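Local atomic coordinates of endonuclease V (Streptomyces avermitilis, PDB entry 3GOC), a protein that probably repairs deaminated DNA as a magnesium-dependent endonuclease, cutting the strand at the second phosphodiester bond 3' to a deoxyinosine. Residues Val45-Ala59 / Ala216-Thr228. Residues are numbered along the deposited sequence; the frame is centred on the assembly and turned at random.
Sequences VDVAYDDERDVVVAA and ADSLCRRALKEAT. With MG (magnesium ion), chain C; MG (magnesium ion), chain D.
Helix 216-228 packs across the hairpin of strands 45-49 and 55-59, a helix-on-sheet contact of the RNase H-like core that at one end becomes a magnesium site. The helix axis passes 7.0 Å from that of strand 45-49 and runs roughly parallel to it (33°), while strand 55-59 runs against the helix at 140°, 6.9 Å away. At the metal end, Asp46 OD1 and Asp217 OD1 bind the same magnesium ion, each at 2.2 Å, which accounts for their 3.2 Å separation without a hydrogen bond; Asp46 OD2 reaches the second magnesium, so this carboxylate bridges both ions. Arg221 NE gives Asp217 OD1 a salt-bridging hydrogen bond of 2.9 Å on its syn side, tilted out of the carboxylate plane, which probably limits the carboxylate's rotation. A metal-bound water also donates to Val47 O.

Between the metal site and the hairpin turn the contact is largely apolar. Cys220 has SG between its backbone N and carbonyl carbon (chi1 64°), which lays the sulfur against the backbone of Val47, 3.5 Å from Val47 C, while its CB meets Ala59 CB. Val57 spreads its branches over the helix: CG1 touches Ala223 CB at 3.6 Å and CG2 lies against Leu224 CD1. The other Leu224 methyl, CD2, covers Ala48 CB. Farther along, Asp50 OD1 accepts from Glu52 N, an Asx turn, and from Arg53 N through its anti lone pair, which widens it to an Asx motif; OD2 shares a water with Thr228 OG1. An alanine at Asp50 would lose both turn bonds and the water link, and the turn would probably be freer to move.

Asp114 of strand 110-114 joins Asp46 in binding a magnesium ion. Leu219 extends the packing onto strand 70-79, and Val45 and Val47, pointing away from helix 216-228, meet helix 94-102, which places the sheet between two helices.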
ATOM      1  N   VAL A  45       3.103  -7.778 -15.422  1.00  4.38           N
ATOM      2  CA  VAL A  45       3.510  -8.621 -16.534  1.00  6.15           C
ATOM      3  C   VAL A  45       2.665  -9.877 -16.467  1.00  4.19           C
ATOM      4  O   VAL A  45       2.361 -10.380 -15.382  1.00  7.46           O
ATOM      5  CB  VAL A  45       5.007  -9.023 -16.468  1.00  9.50           C
ATOM      6  CG1 VAL A  45       5.885  -7.843 -16.850  1.00  7.70           C
ATOM      7  CG2 VAL A  45       5.355  -9.518 -15.077  1.00 15.13           C
ATOM      8  N   ASP A  46       2.262 -10.360 -17.631  1.00  7.47           N
ATOM      9  CA  ASP A  46       1.464 -11.578 -17.709  1.00  5.94           C
ATOM     10  C   ASP A  46       1.611 -12.147 -19.109  1.00  5.53           C
ATOM     11  O   ASP A  46       2.039 -11.451 -20.026  1.00  7.04           O
ATOM     12  CB  ASP A  46      -0.008 -11.279 -17.430  1.00  8.37           C
ATOM     13  CG  ASP A  46      -0.816 -12.528 -17.241  1.00 13.40           C
ATOM     14  OD1 ASP A  46      -2.033 -12.485 -17.529  1.00 12.15           O
ATOM     15  OD2 ASP A  46      -0.249 -13.562 -16.795  1.00  7.58           O
ATOM     16  N   VAL A  47       1.270 -13.419 -19.269  1.00  5.27           N
ATOM     17  CA  VAL A  47       1.361 -14.052 -20.571  1.00  6.50           C
ATOM     18  C   VAL A  47       0.117 -14.859 -20.895  1.00  6.07           C
ATOM     19  O   VAL A  47      -0.673 -15.212 -20.014  1.00  8.85           O
ATOM     20  CB  VAL A  47       2.594 -14.984 -20.660  1.00  7.14           C
ATOM     21  CG1 VAL A  47       3.864 -14.195 -20.365  1.00  8.39           C
ATOM     22  CG2 VAL A  47       2.445 -16.134 -19.681  1.00  8.24           C
ATOM     23  N   ALA A  48      -0.057 -15.120 -22.183  1.00  6.55           N
ATOM     24  CA  ALA A  48      -1.175 -15.908 -22.680  1.00  5.67           C
ATOM     25  C   ALA A  48      -0.587 -16.903 -23.672  1.00  7.97           C
ATOM     26  O   ALA A  48       0.146 -16.520 -24.581  1.00  7.74           O
ATOM     27  CB  ALA A  48      -2.196 -15.002 -23.378  1.00  7.69           C
ATOM     28  N   TYR A  49      -0.889 -18.180 -23.477  1.00  6.68           N
ATOM     29  CA  TYR A  49      -0.395 -19.230 -24.361  1.00  6.56           C
ATOM     30  C   TYR A  49      -1.450 -19.613 -25.380  1.00  8.25           C
ATOM     31  O   TYR A  49      -2.629 -19.729 -25.048  1.00 10.05           O
ATOM     32  CB  TYR A  49      -0.027 -20.484 -23.562  1.00  9.72           C
ATOM     33  CG  TYR A  49       1.224 -20.352 -22.736  1.00  5.68           C
ATOM     34  CD1 TYR A  49       1.181 -19.831 -21.443  1.00  4.64           C
ATOM     35  CD2 TYR A  49       2.460 -20.731 -23.254  1.00  8.21           C
ATOM     36  CE1 TYR A  49       2.342 -19.687 -20.688  1.00  7.58           C
ATOM     37  CE2 TYR A  49       3.623 -20.595 -22.510  1.00 10.31           C
ATOM     38  CZ  TYR A  49       3.560 -20.073 -21.232  1.00  9.57           C
ATOM     39  OH  TYR A  49       4.713 -19.937 -20.498  1.00 11.99           O
ATOM     40  N   ASP A  50      -1.030 -19.810 -26.621  1.00  6.89           N
ATOM     41  CA  ASP A  50      -1.970 -20.213 -27.647  1.00  6.09           C
ATOM     42  C   ASP A  50      -2.112 -21.731 -27.588  1.00  7.93           C
ATOM     43  O   ASP A  50      -1.136 -22.441 -27.352  1.00 11.36           O
ATOM     44  CB  ASP A  50      -1.475 -19.795 -29.026  1.00 10.68           C
ATOM     45  CG  ASP A  50      -2.575 -19.835 -30.064  1.00 22.36           C
ATOM     46  OD1 ASP A  50      -2.668 -20.825 -30.814  1.00 12.96           O
ATOM     47  OD2 ASP A  50      -3.368 -18.872 -30.111  1.00 33.20           O
ATOM     48  N   ASP A  51      -3.324 -22.232 -27.805  1.00  6.52           N
ATOM     49  CA  ASP A  51      -3.552 -23.674 -27.762  1.00 10.79           C
ATOM     50  C   ASP A  51      -3.337 -24.371 -29.090  1.00  9.54           C
ATOM     51  O   ASP A  51      -3.188 -25.588 -29.125  1.00 13.28           O
ATOM     52  CB  ASP A  51      -4.974 -23.989 -27.287  1.00 11.29           C
ATOM     53  CG  ASP A  51      -5.220 -23.572 -25.858  1.00 13.64           C
ATOM     54  OD1 ASP A  51      -4.285 -23.662 -25.040  1.00 16.54           O
ATOM     55  OD2 ASP A  51      -6.361 -23.176 -25.549  1.00 19.84           O
ATOM     56  N   GLU A  52      -3.321 -23.611 -30.180  1.00  7.58           N
ATOM     57  CA  GLU A  52      -3.168 -24.199 -31.507  1.00  9.74           C
ATOM     58  C   GLU A  52      -1.754 -24.180 -32.054  1.00 11.72           C
ATOM     59  O   GLU A  52      -1.381 -25.047 -32.837  1.00 15.60           O
ATOM     60  CB  GLU A  52      -4.112 -23.506 -32.486  1.00  7.28           C
ATOM     61  CG  GLU A  52      -5.584 -23.776 -32.210  1.00  9.59           C
ATOM     62  CD  GLU A  52      -5.935 -25.250 -32.295  1.00  8.55           C
ATOM     63  OE1 GLU A  52      -5.532 -25.888 -33.292  1.00  9.25           O
ATOM     64  OE2 GLU A  52      -6.620 -25.755 -31.375  1.00  7.81           O
ATOM     65  N   ARG A  53      -0.975 -23.180 -31.662  1.00 13.22           N
ATOM     66  CA  ARG A  53       0.410 -23.100 -32.105  1.00 16.88           C
ATOM     67  C   ARG A  53       1.312 -22.878 -30.900  1.00 15.39           C
ATOM     68  O   ARG A  53       0.873 -22.348 -29.880  1.00 17.63           O
ATOM     69  CB  ARG A  53       0.583 -21.997 -33.155  1.00 19.36           C
ATOM     70  CG  ARG A  53      -0.032 -20.661 -32.821  1.00 27.01           C
ATOM     71  CD  ARG A  53      -0.621 -20.053 -34.091  1.00 36.57           C
ATOM     72  NE  ARG A  53      -0.735 -18.599 -34.023  1.00 39.51           N
ATOM     73  CZ  ARG A  53       0.281 -17.761 -34.199  1.00 38.56           C
ATOM     74  NH1 ARG A  53       1.495 -18.231 -34.458  1.00 40.41           N
ATOM     75  NH2 ARG A  53       0.085 -16.453 -34.121  1.00 39.85           N
ATOM     76  N   ASP A  54       2.568 -23.298 -31.019  1.00 18.37           N
ATOM     77  CA  ASP A  54       3.533 -23.189 -29.928  1.00 18.00           C
ATOM     78  C   ASP A  54       4.026 -21.761 -29.740  1.00 15.30           C
ATOM     79  O   ASP A  54       5.224 -21.487 -29.834  1.00 15.19           O
ATOM     80  CB  ASP A  54       4.724 -24.118 -30.197  1.00 21.83           C
ATOM     81  CG  ASP A  54       5.298 -24.718 -28.926  1.00 26.64           C
ATOM     82  OD1 ASP A  54       6.390 -25.325 -28.991  1.00 38.60           O
ATOM     83  OD2 ASP A  54       4.654 -24.598 -27.862  1.00 27.70           O
ATOM     84  N   VAL A  55       3.097 -20.855 -29.462  1.00 12.11           N
ATOM     85  CA  VAL A  55       3.440 -19.455 -29.272  1.00 12.67           C
ATOM     86  C   VAL A  55       2.921 -18.923 -27.938  1.00 10.17           C
ATOM     87  O   VAL A  55       1.911 -19.397 -27.416  1.00  8.18           O
ATOM     88  CB  VAL A  55       2.866 -18.598 -30.427  1.00 16.35           C
ATOM     89  CG1 VAL A  55       3.209 -17.136 -30.218  1.00 25.02           C
ATOM     90  CG2 VAL A  55       3.427 -19.087 -31.757  1.00 18.17           C
ATOM     91  N   VAL A  56       3.638 -17.952 -27.382  1.00  6.67           N
ATOM     92  CA  VAL A  56       3.249 -17.327 -26.130  1.00  5.08           C
ATOM     93  C   VAL A  56       3.338 -15.819 -26.327  1.00  6.00           C
ATOM     94  O   VAL A  56       4.233 -15.325 -27.012  1.00  8.01           O
ATOM     95  CB  VAL A  56       4.157 -17.798 -24.943  1.00  8.09           C
ATOM     96  CG1 VAL A  56       5.624 -17.516 -25.241  1.00  8.96           C
ATOM     97  CG2 VAL A  56       3.717 -17.119 -23.650  1.00  8.46           C
ATOM     98  N   VAL A  57       2.378 -15.097 -25.765  1.00  5.31           N
ATOM     99  CA  VAL A  57       2.352 -13.646 -25.888  1.00  6.91           C
ATOM    100  C   VAL A  57       2.464 -13.019 -24.513  1.00  8.81           C
ATOM    101  O   VAL A  57       1.718 -13.367 -23.599  1.00  8.36           O
ATOM    102  CB  VAL A  57       1.048 -13.166 -26.560  1.00  8.11           C
ATOM    103  CG1 VAL A  57       0.959 -11.646 -26.496  1.00 11.86           C
ATOM    104  CG2 VAL A  57       1.019 -13.628 -28.014  1.00 11.20           C
ATOM    105  N   ALA A  58       3.411 -12.101 -24.369  1.00  6.36           N
ATOM    106  CA  ALA A  58       3.624 -11.426 -23.100  1.00  7.36           C
ATOM    107  C   ALA A  58       3.211  -9.971 -23.187  1.00  4.71           C
ATOM    108  O   ALA A  58       3.296  -9.352 -24.249  1.00  7.39           O
ATOM    109  CB  ALA A  58       5.083 -11.515 -22.703  1.00  6.46           C
ATOM    110  N   ALA A  59       2.742  -9.439 -22.066  1.00  5.62           N
ATOM    111  CA  ALA A  59       2.350  -8.043 -22.001  1.00  5.29           C
ATOM    112  C   ALA A  59       2.958  -7.415 -20.762  1.00  5.96           C
ATOM    113  O   ALA A  59       3.106  -8.061 -19.726  1.00  6.97           O
ATOM    114  CB  ALA A  59       0.828  -7.908 -21.953  1.00  6.31           C
ATOM    115  N   ALA A 216      -2.397  -6.267 -17.471  1.00  5.66           N
ATOM    116  CA  ALA A 216      -1.510  -7.102 -18.264  1.00  5.33           C
ATOM    117  C   ALA A 216      -2.235  -8.324 -18.810  1.00  5.31           C
ATOM    118  O   ALA A 216      -1.995  -8.736 -19.947  1.00  5.62           O
ATOM    119  CB  ALA A 216      -0.305  -7.519 -17.436  1.00  5.63           C
ATOM    120  N   ASP A 217      -3.123  -8.902 -18.009  1.00  4.84           N
ATOM    121  CA  ASP A 217      -3.872 -10.070 -18.457  1.00  5.84           C
ATOM    122  C   ASP A 217      -4.734  -9.713 -19.662  1.00  6.36           C
ATOM    123  O   ASP A 217      -4.740 -10.422 -20.673  1.00  7.60           O
ATOM    124  CB  ASP A 217      -4.767 -10.606 -17.335  1.00  7.07           C
ATOM    125  CG  ASP A 217      -5.688 -11.712 -17.811  1.00  7.63           C
ATOM    126  OD1 ASP A 217      -5.193 -12.826 -18.071  1.00  7.93           O
ATOM    127  OD2 ASP A 217      -6.906 -11.465 -17.946  1.00 13.33           O
ATOM    128  N   SER A 218      -5.462  -8.606 -19.556  1.00  4.80           N
ATOM    129  CA  SER A 218      -6.332  -8.186 -20.646  1.00  3.04           C
ATOM    130  C   SER A 218      -5.526  -7.927 -21.907  1.00  5.20           C
ATOM    131  O   SER A 218      -5.913  -8.342 -23.002  1.00  7.50           O
ATOM    132  CB  SER A 218      -7.099  -6.918 -20.262  1.00  9.29           C
ATOM    133  OG  SER A 218      -8.057  -7.192 -19.247  1.00 20.12           O
ATOM    134  N   LEU A 219      -4.386  -7.258 -21.753  1.00  5.11           N
ATOM    135  CA  LEU A 219      -3.562  -6.931 -22.910  1.00  5.18           C
ATOM    136  C   LEU A 219      -2.909  -8.125 -23.603  1.00  5.62           C
ATOM    137  O   LEU A 219      -2.923  -8.205 -24.833  1.00  6.71           O
ATOM    138  CB  LEU A 219      -2.499  -5.891 -22.528  1.00  6.15           C
ATOM    139  CG  LEU A 219      -1.563  -5.446 -23.661  1.00  6.37           C
ATOM    140  CD1 LEU A 219      -2.358  -4.896 -24.848  1.00  6.27           C
ATOM    141  CD2 LEU A 219      -0.614  -4.385 -23.129  1.00  7.77           C
ATOM    142  N   CYS A 220      -2.331  -9.057 -22.854  1.00  7.08           N
ATOM    143  CA  CYS A 220      -1.725 -10.189 -23.544  1.00  5.03           C
ATOM    144  C   CYS A 220      -2.770 -11.053 -24.240  1.00  5.65           C
ATOM    145  O   CYS A 220      -2.499 -11.635 -25.290  1.00  6.97           O
ATOM    146  CB  CYS A 220      -0.861 -11.044 -22.602  1.00  6.65           C
ATOM    147  SG  CYS A 220      -1.667 -11.892 -21.219  1.00  8.06           S
ATOM    148  N   ARG A 221      -3.960 -11.147 -23.659  1.00  6.73           N
ATOM    149  CA  ARG A 221      -5.015 -11.939 -24.280  1.00  6.76           C
ATOM    150  C   ARG A 221      -5.441 -11.279 -25.595  1.00  8.53           C
ATOM    151  O   ARG A 221      -5.669 -11.967 -26.595  1.00  6.94           O
ATOM    152  CB  ARG A 221      -6.210 -12.069 -23.334  1.00 10.18           C
ATOM    153  CG  ARG A 221      -5.969 -13.020 -22.162  1.00 11.08           C
ATOM    154  CD  ARG A 221      -7.087 -12.920 -21.132  1.00 13.05           C
ATOM    155  NE  ARG A 221      -7.005 -13.946 -20.098  1.00 22.20           N
ATOM    156  CZ  ARG A 221      -7.337 -15.220 -20.279  1.00 29.16           C
ATOM    157  NH1 ARG A 221      -7.232 -16.085 -19.278  1.00 25.93           N
ATOM    158  NH2 ARG A 221      -7.783 -15.632 -21.458  1.00 31.00           N
ATOM    159  N   ARG A 222      -5.538  -9.952 -25.606  1.00  7.95           N
ATOM    160  CA  ARG A 222      -5.921  -9.249 -26.829  1.00  5.98           C
ATOM    161  C   ARG A 222      -4.834  -9.404 -27.892  1.00  9.11           C
ATOM    162  O   ARG A 222      -5.129  -9.655 -29.059  1.00  8.30           O
ATOM    163  CB  ARG A 222      -6.152  -7.757 -26.562  1.00  8.47           C
ATOM    164  CG  ARG A 222      -6.671  -7.014 -27.791  1.00 10.23           C
ATOM    165  CD  ARG A 222      -6.853  -5.531 -27.533  1.00  9.62           C
ATOM    166  NE  ARG A 222      -5.580  -4.830 -27.436  1.00 11.57           N
ATOM    167  CZ  ARG A 222      -5.462  -3.545 -27.122  1.00 12.80           C
ATOM    168  NH1 ARG A 222      -6.546  -2.824 -26.873  1.00 12.77           N
ATOM    169  NH2 ARG A 222      -4.265  -2.977 -27.073  1.00 13.73           N
ATOM    170  N   ALA A 223      -3.578  -9.250 -27.481  1.00  5.56           N
ATOM    171  CA  ALA A 223      -2.456  -9.366 -28.404  1.00  7.03           C
ATOM    172  C   ALA A 223      -2.346 -10.779 -28.973  1.00  9.49           C
ATOM    173  O   ALA A 223      -1.936 -10.959 -30.121  1.00  8.93           O
ATOM    174  CB  ALA A 223      -1.158  -8.971 -27.706  1.00  8.26           C
ATOM    175  N   LEU A 224      -2.708 -11.783 -28.174  1.00  6.77           N
ATOM    176  CA  LEU A 224      -2.657 -13.168 -28.648  1.00  6.35           C
ATOM    177  C   LEU A 224      -3.723 -13.377 -29.722  1.00  7.87           C
ATOM    178  O   LEU A 224      -3.476 -14.031 -30.740  1.00  8.77           O
ATOM    179  CB  LEU A 224      -2.880 -14.152 -27.492  1.00  6.36           C
ATOM    180  CG  LEU A 224      -3.034 -15.627 -27.887  1.00  7.78           C
ATOM    181  CD1 LEU A 224      -1.818 -16.103 -28.674  1.00 10.47           C
ATOM    182  CD2 LEU A 224      -3.221 -16.466 -26.637  1.00 11.17           C
ATOM    183  N   LYS A 225      -4.909 -12.820 -29.488  1.00  7.59           N
ATOM    184  CA  LYS A 225      -6.012 -12.918 -30.442  1.00  7.84           C
ATOM    185  C   LYS A 225      -5.577 -12.282 -31.764  1.00 11.80           C
ATOM    186  O   LYS A 225      -5.804 -12.834 -32.841  1.00 11.83           O
ATOM    187  CB  LYS A 225      -7.240 -12.180 -29.898  1.00 11.40           C
ATOM    188  CG  LYS A 225      -8.413 -12.089 -30.870  1.00 21.68           C
ATOM    189  CD  LYS A 225      -9.411 -11.020 -30.429  1.00 28.05           C
ATOM    190  CE  LYS A 225      -8.785  -9.626 -30.492  1.00 31.46           C
ATOM    191  NZ  LYS A 225      -9.730  -8.554 -30.082  1.00 32.24           N
ATOM    192  N   GLU A 226      -4.949 -11.114 -31.670  1.00 10.30           N
ATOM    193  CA  GLU A 226      -4.482 -10.398 -32.854  1.00  9.20           C
ATOM    194  C   GLU A 226      -3.384 -11.161 -33.594  1.00 11.64           C
ATOM    195  O   GLU A 226      -3.351 -11.184 -34.827  1.00 12.24           O
ATOM    196  CB  GLU A 226      -3.993  -9.003 -32.446  1.00 10.40           C
ATOM    197  CG  GLU A 226      -5.123  -8.111 -31.947  1.00  9.89           C
ATOM    198  CD  GLU A 226      -4.650  -6.849 -31.240  1.00 12.18           C
ATOM    199  OE1 GLU A 226      -5.510  -6.001 -30.927  1.00 13.51           O
ATOM    200  OE2 GLU A 226      -3.437  -6.706 -30.986  1.00 14.50           O
ATOM    201  N   ALA A 227      -2.493 -11.794 -32.840  1.00 11.26           N
ATOM    202  CA  ALA A 227      -1.397 -12.549 -33.438  1.00 11.40           C
ATOM    203  C   ALA A 227      -1.892 -13.768 -34.208  1.00 14.13           C
ATOM    204  O   ALA A 227      -1.331 -14.126 -35.247  1.00 13.48           O
ATOM    205  CB  ALA A 227      -0.415 -12.984 -32.353  1.00 10.81           C
ATOM    206  N   THR A 228      -2.947 -14.398 -33.705  1.00 13.21           N
ATOM    207  CA  THR A 228      -3.480 -15.593 -34.347  1.00 15.60           C
ATOM    208  C   THR A 228      -4.454 -15.278 -35.470  1.00 19.58           C
ATOM    209  O   THR A 228      -4.811 -16.158 -36.252  1.00 21.13           O
ATOM    210  CB  THR A 228      -4.164 -16.509 -33.315  1.00 20.07           C
ATOM    211  OG1 THR A 228      -5.248 -15.814 -32.691  1.00 25.65           O
ATOM    212  CG2 THR A 228      -3.169 -16.923 -32.249  1.00 25.76           C
TER
HETATM  213 MG    MG C 301      -3.518 -14.104 -17.405  1.00 15.27          MG
HETATM  214 MG    MG D 302      -1.832 -15.391 -16.258  1.00 30.74          MG
HETATM  215  O   HOH W   1      -3.331 -14.692 -19.625  1.00 13.78           O
HETATM  216  O   HOH W   2      -5.665 -17.382 -30.231  1.00 22.89           O
HETATM  217  O   HOH W   3      -5.070 -15.813 -17.164  1.00 15.09           O
HETATM  218  O   HOH W   4      -3.934 -13.322 -15.234  1.00 16.21           O
HETATM  219  O   HOH W   5       0.285 -15.899 -14.904  1.00 35.16           O
HETATM  220  O   HOH W   6      -2.203 -17.065 -14.454  1.00 26.65           O